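Local coordinates for nitrate transport protein (Parabacteroides distasonis, PDB 3HN0) that probably serves as the substrate-binding component of an ABC transporter, perhaps one for nitrate or a related solute, at residues K8-R13 with K38-P43; T55-L60 with T184-T189; L86-K91 with R146-E151. One frame throughout, in Å; residues are numbered along the deposited sequence. Where two conformers were deposited one is given.

Contact 1: K8-R13 with K38-P43; sequences KVSVLR and KVVDSP
Val9 and Val11 of strand 6-12, and Arg13 just beyond it, trade backbone hydrogen bonds with Lys38 and Val40 of strand 33-40, and the tightly packed part of the contact is built round these parallel strands. Lys38 N gives to Val9 O, Val11 N to Lys38 O and Val40 N to Val11 O, each at 2.9 Å. Arg13 N then closes on Val40 O at 2.7 Å. On the face that carries Ser10, Leu12 and Val40, Val40 CG1 lies 4.2 Å from Ser10 CB, while both Val40 and Ser10 also touch Leu49 of helix 43-51. Ser10 OG turns to Thr55 OG1. Leu12 CD2 lies against the Pro43 ring, but the modelled spacing there is too short to be trusted.

The solvent side belongs to Arg13 and Asp41, which lie next to each other and point the same way. NE and NH2 of Arg13 both grip OD1 of Asp41, with NE at 2.9 Å from that oxygen. OD1 sits close to the guanidinium plane, but the two flat groups are turned 49° apart: NH2 uses the syn lone pair, whereas NE comes from above the carboxylate plane. Val39 CG1 covers one guanidinium face, 3.8 Å above its centre, so an exposed salt bridge rests on an aliphatic branch. Ser42 caps the following helix through its OG to Leu45 N. Strand 33-40, helix 43-51 and strand 57-61 form a beta-alpha-beta crossover with strand 6-12 between its two strands, as in the alpha/beta lobes of periplasmic binding proteins.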
loop_
_atom_site.group_PDB
_atom_site.type_symbol
_atom_site.label_atom_id
_atom_site.label_comp_id
_atom_site.label_asym_id
_atom_site.label_seq_id
_atom_site.Cartn_x
_atom_site.Cartn_y
_atom_site.Cartn_z
ATOM N N LYS A 8 -8.102 17.206 25.499
ATOM C CA LYS A 8 -8.456 15.833 25.880
ATOM C C LYS A 8 -8.489 14.971 24.632
ATOM O O LYS A 8 -9.236 15.258 23.688
ATOM C CB LYS A 8 -9.805 15.792 26.612
ATOM C CG LYS A 8 -9.796 16.602 27.924
ATOM C CD LYS A 8 -11.169 16.691 28.607
ATOM C CE LYS A 8 -11.187 17.815 29.638
ATOM N NZ LYS A 8 -12.514 18.016 30.307
ATOM N N VAL A 9 -7.679 13.938 24.655
ATOM C CA VAL A 9 -7.565 12.966 23.587
ATOM C C VAL A 9 -8.005 11.612 24.098
ATOM O O VAL A 9 -7.354 11.044 24.962
ATOM C CB VAL A 9 -6.154 12.883 23.096
ATOM C CG1 VAL A 9 -6.053 11.968 21.879
ATOM C CG2 VAL A 9 -5.683 14.324 22.719
ATOM N N SER A 10 -9.059 11.068 23.481
ATOM C CA SER A 10 -9.577 9.763 23.876
ATOM C C SER A 10 -9.141 8.768 22.826
ATOM O O SER A 10 -9.448 8.955 21.649
ATOM C CB SER A 10 -11.107 9.801 23.950
ATOM O OG SER A 10 -11.542 10.768 24.880
ATOM N N VAL A 11 -8.425 7.727 23.237
ATOM C CA VAL A 11 -7.949 6.716 22.316
ATOM C C VAL A 11 -8.710 5.392 22.626
ATOM O O VAL A 11 -8.634 4.882 23.727
ATOM C CB VAL A 11 -6.441 6.569 22.389
ATOM C CG1 VAL A 11 -5.976 5.521 21.384
ATOM C CG2 VAL A 11 -5.724 7.906 22.114
ATOM N N LEU A 12 -9.540 4.885 21.701
ATOM C CA LEU A 12 -10.166 3.560 21.940
ATOM C C LEU A 12 -9.049 2.521 22.217
ATOM O O LEU A 12 -8.066 2.468 21.519
ATOM C CB LEU A 12 -10.974 3.108 20.750
ATOM C CG LEU A 12 -11.702 1.768 20.895
ATOM C CD1 LEU A 12 -12.594 1.766 22.080
ATOM C CD2 LEU A 12 -12.502 1.517 19.602
ATOM N N ARG A 13 -9.201 1.734 23.279
ATOM C CA ARG A 13 -8.212 0.693 23.631
ATOM C C ARG A 13 -7.812 -0.151 22.427
ATOM O O ARG A 13 -8.682 -0.559 21.648
ATOM C CB ARG A 13 -8.826 -0.230 24.703
ATOM C CG ARG A 13 -7.810 -1.277 25.259
ATOM C CD ARG A 13 -8.345 -1.992 26.550
ATOM N NE ARG A 13 -8.610 -1.065 27.663
ATOM C CZ ARG A 13 -7.674 -0.531 28.467
ATOM N NH1 ARG A 13 -6.380 -0.806 28.300
ATOM N NH2 ARG A 13 -8.033 0.305 29.443
ATOM N N LYS A 38 -6.271 9.665 27.216
ATOM C CA LYS A 38 -6.980 8.688 28.051
ATOM C C LYS A 38 -7.452 7.551 27.160
ATOM O O LYS A 38 -7.980 7.769 26.060
ATOM C CB LYS A 38 -8.130 9.367 28.756
ATOM C CG LYS A 38 -7.675 10.300 29.881
ATOM C CD LYS A 38 -8.851 10.692 30.799
ATOM C CE LYS A 38 -8.464 11.787 31.800
ATOM N NZ LYS A 38 -7.004 11.808 32.123
ATOM N N VAL A 39 -7.227 6.331 27.618
ATOM C CA VAL A 39 -7.677 5.160 26.892
ATOM C C VAL A 39 -9.133 4.887 27.284
ATOM O O VAL A 39 -9.491 4.926 28.463
ATOM C CB VAL A 39 -6.752 3.955 27.148
ATOM C CG1 VAL A 39 -7.258 2.699 26.396
ATOM C CG2 VAL A 39 -5.295 4.289 26.765
ATOM N N VAL A 40 -9.989 4.667 26.300
ATOM C CA VAL A 40 -11.385 4.372 26.587
ATOM C C VAL A 40 -11.674 2.962 26.105
ATOM O O VAL A 40 -11.028 2.468 25.195
ATOM C CB VAL A 40 -12.357 5.380 25.956
ATOM C CG1 VAL A 40 -12.149 6.754 26.585
ATOM C CG2 VAL A 40 -12.200 5.432 24.440
ATOM N N ASP A 41 -12.630 2.303 26.754
ATOM C CA ASP A 41 -12.779 0.867 26.542
ATOM C C ASP A 41 -13.704 0.456 25.409
ATOM O O ASP A 41 -13.660 -0.692 25.028
ATOM C CB ASP A 41 -13.183 0.181 27.850
ATOM C CG ASP A 41 -12.087 0.251 28.891
ATOM O OD1 ASP A 41 -10.927 0.526 28.513
ATOM O OD2 ASP A 41 -12.378 0.026 30.082
ATOM N N SER A 42 -14.534 1.360 24.881
ATOM C CA SER A 42 -15.328 1.026 23.692
ATOM C C SER A 42 -15.612 2.213 22.771
ATOM O O SER A 42 -15.630 3.356 23.220
ATOM C CB SER A 42 -16.657 0.406 24.090
ATOM O OG SER A 42 -17.441 1.344 24.818
ATOM N N PRO A 43 -15.858 1.926 21.470
ATOM C CA PRO A 43 -16.301 2.941 20.522
ATOM C C PRO A 43 -17.530 3.669 21.037
ATOM O O PRO A 43 -17.609 4.897 20.952
ATOM C CB PRO A 43 -16.636 2.122 19.263
ATOM C CG PRO A 43 -15.780 0.909 19.354
ATOM C CD PRO A 43 -15.685 0.603 20.826
#

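Contact 2: T55-L60 with T184-T189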
loop_
_atom_site.group_PDB
_atom_site.type_symbol
_atom_site.label_atom_id
_atom_site.label_comp_id
_atom_site.label_asym_id
_atom_site.label_seq_id
_atom_site.Cartn_x
_atom_site.Cartn_y
_atom_site.Cartn_z
ATOM N N THR A 55 -14.708 15.089 25.250
ATOM C CA THR A 55 -13.360 14.895 24.681
ATOM C C THR A 55 -13.221 15.827 23.487
ATOM O O THR A 55 -14.241 16.255 22.881
ATOM C CB THR A 55 -13.037 13.439 24.372
ATOM O OG1 THR A 55 -11.608 13.304 24.266
ATOM C CG2 THR A 55 -13.758 12.904 23.083
ATOM N N ASP A 56 -11.979 16.183 23.164
ATOM C CA ASP A 56 -11.693 17.141 22.097
ATOM C C ASP A 56 -11.286 16.417 20.796
ATOM O O ASP A 56 -11.624 16.853 19.720
ATOM C CB ASP A 56 -10.567 18.083 22.532
ATOM C CG ASP A 56 -10.965 18.941 23.747
ATOM O OD1 ASP A 56 -12.094 19.495 23.664
ATOM O OD2 ASP A 56 -10.211 19.019 24.773
ATOM N N ILE A 57 -10.529 15.335 20.949
ATOM C CA ILE A 57 -10.004 14.525 19.843
ATOM C C ILE A 57 -10.273 13.083 20.245
ATOM O O ILE A 57 -10.176 12.739 21.439
ATOM C CB ILE A 57 -8.474 14.734 19.743
ATOM C CG1 ILE A 57 -8.192 16.234 19.435
ATOM C CG2 ILE A 57 -7.860 13.725 18.747
ATOM C CD1 ILE A 57 -6.764 16.698 19.561
ATOM N N ALA A 58 -10.620 12.226 19.289
ATOM C CA ALA A 58 -10.873 10.838 19.630
ATOM C C ALA A 58 -10.318 9.975 18.543
ATOM O O ALA A 58 -10.304 10.391 17.391
ATOM C CB ALA A 58 -12.382 10.573 19.790
ATOM N N VAL A 59 -9.930 8.751 18.882
ATOM C CA VAL A 59 -9.379 7.853 17.916
ATOM C C VAL A 59 -10.233 6.582 17.976
ATOM O O VAL A 59 -10.293 5.945 19.044
ATOM C CB VAL A 59 -7.889 7.549 18.267
ATOM C CG1 VAL A 59 -7.254 6.723 17.150
ATOM C CG2 VAL A 59 -7.101 8.870 18.514
ATOM N N LEU A 60 -10.917 6.248 16.864
ATOM C CA LEU A 60 -11.894 5.160 16.818
ATOM C C LEU A 60 -12.040 4.707 15.387
ATOM O O LEU A 60 -11.497 5.326 14.450
ATOM C CB LEU A 60 -13.264 5.566 17.417
ATOM C CG LEU A 60 -14.180 6.519 16.600
ATOM C CD1 LEU A 60 -15.366 6.850 17.441
ATOM C CD2 LEU A 60 -13.508 7.824 16.173
ATOM N N THR A 184 -8.695 3.343 10.749
ATOM C CA THR A 184 -8.699 4.013 12.021
ATOM C C THR A 184 -8.699 5.528 11.827
ATOM O O THR A 184 -7.951 6.047 10.980
ATOM C CB THR A 184 -7.475 3.623 12.819
ATOM O OG1 THR A 184 -7.445 2.199 12.975
ATOM C CG2 THR A 184 -7.475 4.322 14.181
ATOM N N ALA A 185 -9.584 6.203 12.545
ATOM C CA ALA A 185 -9.790 7.622 12.415
ATOM C C ALA A 185 -9.354 8.357 13.654
ATOM O O ALA A 185 -9.689 7.966 14.798
ATOM C CB ALA A 185 -11.285 7.964 12.197
ATOM N N VAL A 186 -8.633 9.440 13.416
ATOM C CA VAL A 186 -8.469 10.491 14.426
ATOM C C VAL A 186 -9.460 11.564 14.050
ATOM O O VAL A 186 -9.321 12.193 12.987
ATOM C CB VAL A 186 -7.034 11.057 14.461
ATOM C CG1 VAL A 186 -6.919 12.175 15.503
ATOM C CG2 VAL A 186 -5.995 9.952 14.715
ATOM N N VAL A 187 -10.417 11.831 14.932
ATOM C CA VAL A 187 -11.431 12.856 14.688
ATOM C C VAL A 187 -11.315 13.978 15.714
ATOM O O VAL A 187 -10.771 13.767 16.803
ATOM C CB VAL A 187 -12.859 12.252 14.713
ATOM C CG1 VAL A 187 -12.940 11.113 13.626
ATOM C CG2 VAL A 187 -13.301 11.807 16.123
ATOM N N TYR A 188 -11.825 15.161 15.360
ATOM C CA TYR A 188 -11.698 16.324 16.204
ATOM C C TYR A 188 -12.948 17.178 16.126
ATOM O O TYR A 188 -13.707 17.145 15.131
ATOM C CB TYR A 188 -10.439 17.123 15.829
ATOM C CG TYR A 188 -10.436 17.753 14.484
ATOM C CD1 TYR A 188 -10.030 17.055 13.355
ATOM C CD2 TYR A 188 -10.889 19.075 14.298
ATOM C CE1 TYR A 188 -10.059 17.607 12.128
ATOM C CE2 TYR A 188 -10.881 19.635 13.060
ATOM C CZ TYR A 188 -10.444 18.932 11.971
ATOM O OH TYR A 188 -10.480 19.494 10.686
ATOM N N THR A 189 -13.119 17.961 17.170
ATOM C CA THR A 189 -14.295 18.821 17.295
ATOM C C THR A 189 -13.941 20.226 16.823
ATOM O O THR A 189 -12.801 20.559 16.578
ATOM C CB THR A 189 -14.766 18.867 18.763
ATOM O OG1 THR A 189 -13.667 19.234 19.557
ATOM C CG2 THR A 189 -15.345 17.521 19.274
HETATM O O HOH W 1 -13.822 20.148 22.110
#
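Ala58 and Val187 form a hydrogen-bonded antiparallel pair, with Val187 N to Ala58 O and Ala58 N to Val187 O both at 2.9 Å. Leu60 and Ala185 repeat the pattern two residues further along, where Ala185 N meets Leu60 O at 2.8 Å. At the other end Thr189 N gives a longer bond of 3.2 Å to Asp56 O. Between these pairs the CA-H groups of Ile57 and Val59 lean on the carbonyl oxygens of Val187 and Ala185.

The apolar contacts fall on both faces. On the face of Ile57, Val59 and Val186, Val186 CG1 meets Ile57 CG2 at 3.7 Å, and its other methyl, CG2, lies beside Val59 CG2. On the reverse face Val187 has CG1 anti to the carbonyl carbon (chi1 -58°), and its CG2 touches Ala58 CB and Leu60 CD2, both at 4.0 Å. Leu50 of helix 43-51 and Ala65 of helix 62-70 also pack on Val187 there.

At the Asp56 end the side chains turn polar. A water 2.7 Å from Thr189 OG1 lies between it and Asp56 OD1, though its approach to OD1 is too short to be trusted, while Asp56 OD2 takes the backbone N of Lys8. The chemistry implies a buried, aliphatic sheet interior in which the main chains pair with each other, with polar side chains and a water gathered where the strands end at Asp56 and Thr189.

Contact 3: L86-K91 with R146-E151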
loop_
_atom_site.group_PDB
_atom_site.type_symbol
_atom_site.label_atom_id
_atom_site.label_comp_id
_atom_site.label_asym_id
_atom_site.label_seq_id
_atom_site.Cartn_x
_atom_site.Cartn_y
_atom_site.Cartn_z
ATOM N N LEU A 86 -5.130 -6.086 10.851
ATOM C CA LEU A 86 -5.741 -7.398 10.734
ATOM C C LEU A 86 -4.838 -8.384 9.999
ATOM O O LEU A 86 -4.381 -8.146 8.879
ATOM C CB LEU A 86 -7.109 -7.273 10.068
ATOM C CG LEU A 86 -8.031 -8.451 10.329
ATOM C CD1 LEU A 86 -8.434 -8.489 11.855
ATOM C CD2 LEU A 86 -9.234 -8.375 9.403
ATOM N N TYR A 87 -4.577 -9.505 10.685
ATOM C CA TYR A 87 -3.791 -10.567 10.134
ATOM C C TYR A 87 -4.452 -11.918 10.272
ATOM O O TYR A 87 -5.190 -12.157 11.210
ATOM C CB TYR A 87 -2.420 -10.584 10.814
ATOM C CG TYR A 87 -1.574 -9.405 10.505
ATOM C CD1 TYR A 87 -1.719 -8.209 11.232
ATOM C CD2 TYR A 87 -0.613 -9.441 9.477
ATOM C CE1 TYR A 87 -0.942 -7.083 10.949
ATOM C CE2 TYR A 87 0.148 -8.298 9.196
ATOM C CZ TYR A 87 -0.012 -7.140 9.938
ATOM O OH TYR A 87 0.760 -6.026 9.666
ATOM N N LEU A 88 -4.241 -12.807 9.306
ATOM C CA LEU A 88 -4.766 -14.165 9.400
ATOM C C LEU A 88 -3.711 -15.069 9.999
ATOM O O LEU A 88 -2.569 -15.082 9.522
ATOM C CB LEU A 88 -5.086 -14.672 8.000
ATOM C CG LEU A 88 -5.626 -16.089 7.800
ATOM C CD1 LEU A 88 -6.963 -16.270 8.498
ATOM C CD2 LEU A 88 -5.709 -16.319 6.282
ATOM N N VAL A 89 -4.095 -15.871 10.987
ATOM C CA VAL A 89 -3.203 -16.842 11.597
ATOM C C VAL A 89 -3.795 -18.247 11.452
ATOM O O VAL A 89 -5.007 -18.422 11.468
ATOM C CB VAL A 89 -2.946 -16.524 13.089
ATOM C CG1 VAL A 89 -2.226 -15.189 13.227
ATOM C CG2 VAL A 89 -4.278 -16.498 13.934
ATOM N N GLU A 90 -2.921 -19.223 11.294
ATOM C CA GLU A 90 -3.337 -20.601 11.142
ATOM C C GLU A 90 -2.360 -21.498 11.881
ATOM O O GLU A 90 -1.153 -21.210 11.940
ATOM C CB GLU A 90 -3.444 -20.993 9.648
ATOM C CG GLU A 90 -4.114 -19.939 8.761
ATOM C CD GLU A 90 -4.413 -20.425 7.347
ATOM O OE1 GLU A 90 -5.117 -21.457 7.208
ATOM O OE2 GLU A 90 -3.974 -19.758 6.374
ATOM N N LYS A 91 -2.899 -22.575 12.438
ATOM C CA LYS A 91 -2.101 -23.617 13.056
ATOM C C LYS A 91 -1.780 -24.677 12.032
ATOM O O LYS A 91 -2.575 -24.922 11.131
ATOM C CB LYS A 91 -2.865 -24.270 14.199
ATOM C CG LYS A 91 -2.862 -23.436 15.429
ATOM C CD LYS A 91 -3.589 -24.073 16.606
ATOM C CE LYS A 91 -2.904 -25.345 17.115
ATOM N NZ LYS A 91 -2.675 -25.339 18.583
ATOM N N ARG A 146 -7.784 -21.384 13.084
ATOM C CA ARG A 146 -7.621 -20.372 12.050
ATOM C C ARG A 146 -8.442 -19.186 12.510
ATOM O O ARG A 146 -9.579 -19.368 12.949
ATOM C CB ARG A 146 -8.065 -21.008 10.723
ATOM C CG ARG A 146 -8.351 -20.144 9.545
ATOM C CD ARG A 146 -8.919 -21.032 8.386
ATOM N NE ARG A 146 -7.864 -21.696 7.638
ATOM C CZ ARG A 146 -8.060 -22.666 6.743
ATOM N NH1 ARG A 146 -9.276 -23.118 6.484
ATOM N NH2 ARG A 146 -7.029 -23.186 6.096
ATOM N N ALA A 147 -7.834 -17.989 12.458
ATOM C CA ALA A 147 -8.455 -16.803 12.971
ATOM C C ALA A 147 -7.845 -15.551 12.386
ATOM O O ALA A 147 -6.801 -15.588 11.747
ATOM C CB ALA A 147 -8.333 -16.780 14.524
ATOM N N VAL A 148 -8.565 -14.460 12.596
ATOM C CA VAL A 148 -8.026 -13.145 12.341
ATOM C C VAL A 148 -7.813 -12.418 13.657
ATOM O O VAL A 148 -8.642 -12.496 14.560
ATOM C CB VAL A 148 -8.905 -12.315 11.399
ATOM C CG1 VAL A 148 -8.817 -12.858 9.965
ATOM C CG2 VAL A 148 -10.308 -12.241 11.907
ATOM N N LEU A 149 -6.676 -11.719 13.747
ATOM C CA LEU A 149 -6.278 -10.970 14.956
ATOM C C LEU A 149 -5.487 -9.722 14.597
ATOM O O LEU A 149 -4.795 -9.686 13.610
ATOM C CB LEU A 149 -5.403 -11.836 15.890
ATOM C CG LEU A 149 -6.075 -12.977 16.633
ATOM C CD1 LEU A 149 -4.997 -13.853 17.340
ATOM C CD2 LEU A 149 -7.121 -12.553 17.625
ATOM N N GLY A 150 -5.538 -8.746 15.499
ATOM C CA GLY A 150 -4.629 -7.595 15.520
ATOM C C GLY A 150 -3.897 -7.560 16.859
ATOM O O GLY A 150 -4.120 -8.398 17.717
ATOM N N GLU A 151 -3.017 -6.585 17.025
ATOM C CA GLU A 151 -2.152 -6.507 18.185
ATOM C C GLU A 151 -2.882 -5.934 19.372
ATOM O O GLU A 151 -3.723 -5.106 19.176
ATOM C CB GLU A 151 -0.961 -5.653 17.834
ATOM C CG GLU A 151 -0.092 -6.287 16.730
ATOM C CD GLU A 151 0.652 -7.506 17.199
ATOM O OE1 GLU A 151 0.536 -7.932 18.386
ATOM O OE2 GLU A 151 1.365 -8.062 16.375
#
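Val89, Ala147 and Leu149 share one face of the antiparallel pair 87-90 and 146-149, and their methyl groups form its apolar centre. Val89 CG2 comes 4.1 Å from Ala147 CB and also approaches Leu149 CD1. Helix 132-141 covers this face through Ile135, which touches both Ala147 and Leu149, and Leu154 of helix 153-160 packs on Val89. The reverse face holds Leu88 and Val148. Leu88 CD1 sits 4.2 Å from Val148 CG1, and Leu86 CD1 comes in obliquely to Val148 CB at 3.9 Å.

Between the two faces the backbones pair in regular antiparallel fashion. Tyr87 and Leu149 exchange two hydrogen bonds, as do Val89 and Ala147, the shortest being Val89 N to Ala147 O at 2.8 Å. Strand 87-90 is the middle of a three-stranded antiparallel sheet, with 146-149 on one flank and 165-169 on the other. Set apart from the large mixed sheet, with helices packed against it, this small sheet belongs to the second of two lobes, consistent with a periplasmic binding protein.

Farther out, Tyr87 sends its OH to the carbonyl oxygen of Arg239. At the opposite end of the strand pair Glu90 and Arg146 lie alongside each other and point the same way. Arg146 grips OE1 of Glu90 side-on, NE and NH2 each 2.8 Å from that single oxygen. OE1 lies in the guanidinium plane, yet the carboxylate is rotated 62° against it; NE comes in from above the carboxylate plane and NH2 nearly along the C-O axis. The other oxygen, OE2, bonds to Thr167 OG1 on strand 165-169, while Arg146 NH1 reaches Pro97 O and the guanidinium makes a cation-pi contact with Tyr123.

In the fold
Contacts 1 and 2 belong to one seven-stranded mixed sheet, where strands 6-12 and 57-61 are neighbours; their centres lie about 9 Å apart. They meet directly through Ser10 O to Val59 N, a probable hydrogen bond, and through packing of Val11 on Val59. Contact 3 sits in a separate three-stranded sheet across the chain's centre, with its centre about 24 Å from that of contact 1 and about 27 Å from that of contact 2. Contact 1 closes first along the chain; contact 3 is nested inside the loop closed by contact 2. The chain therefore leaves the first lobe, builds the second and returns through strand 184-188, as in two-lobed periplasmic binding proteins, which typically hold ligand between lobes.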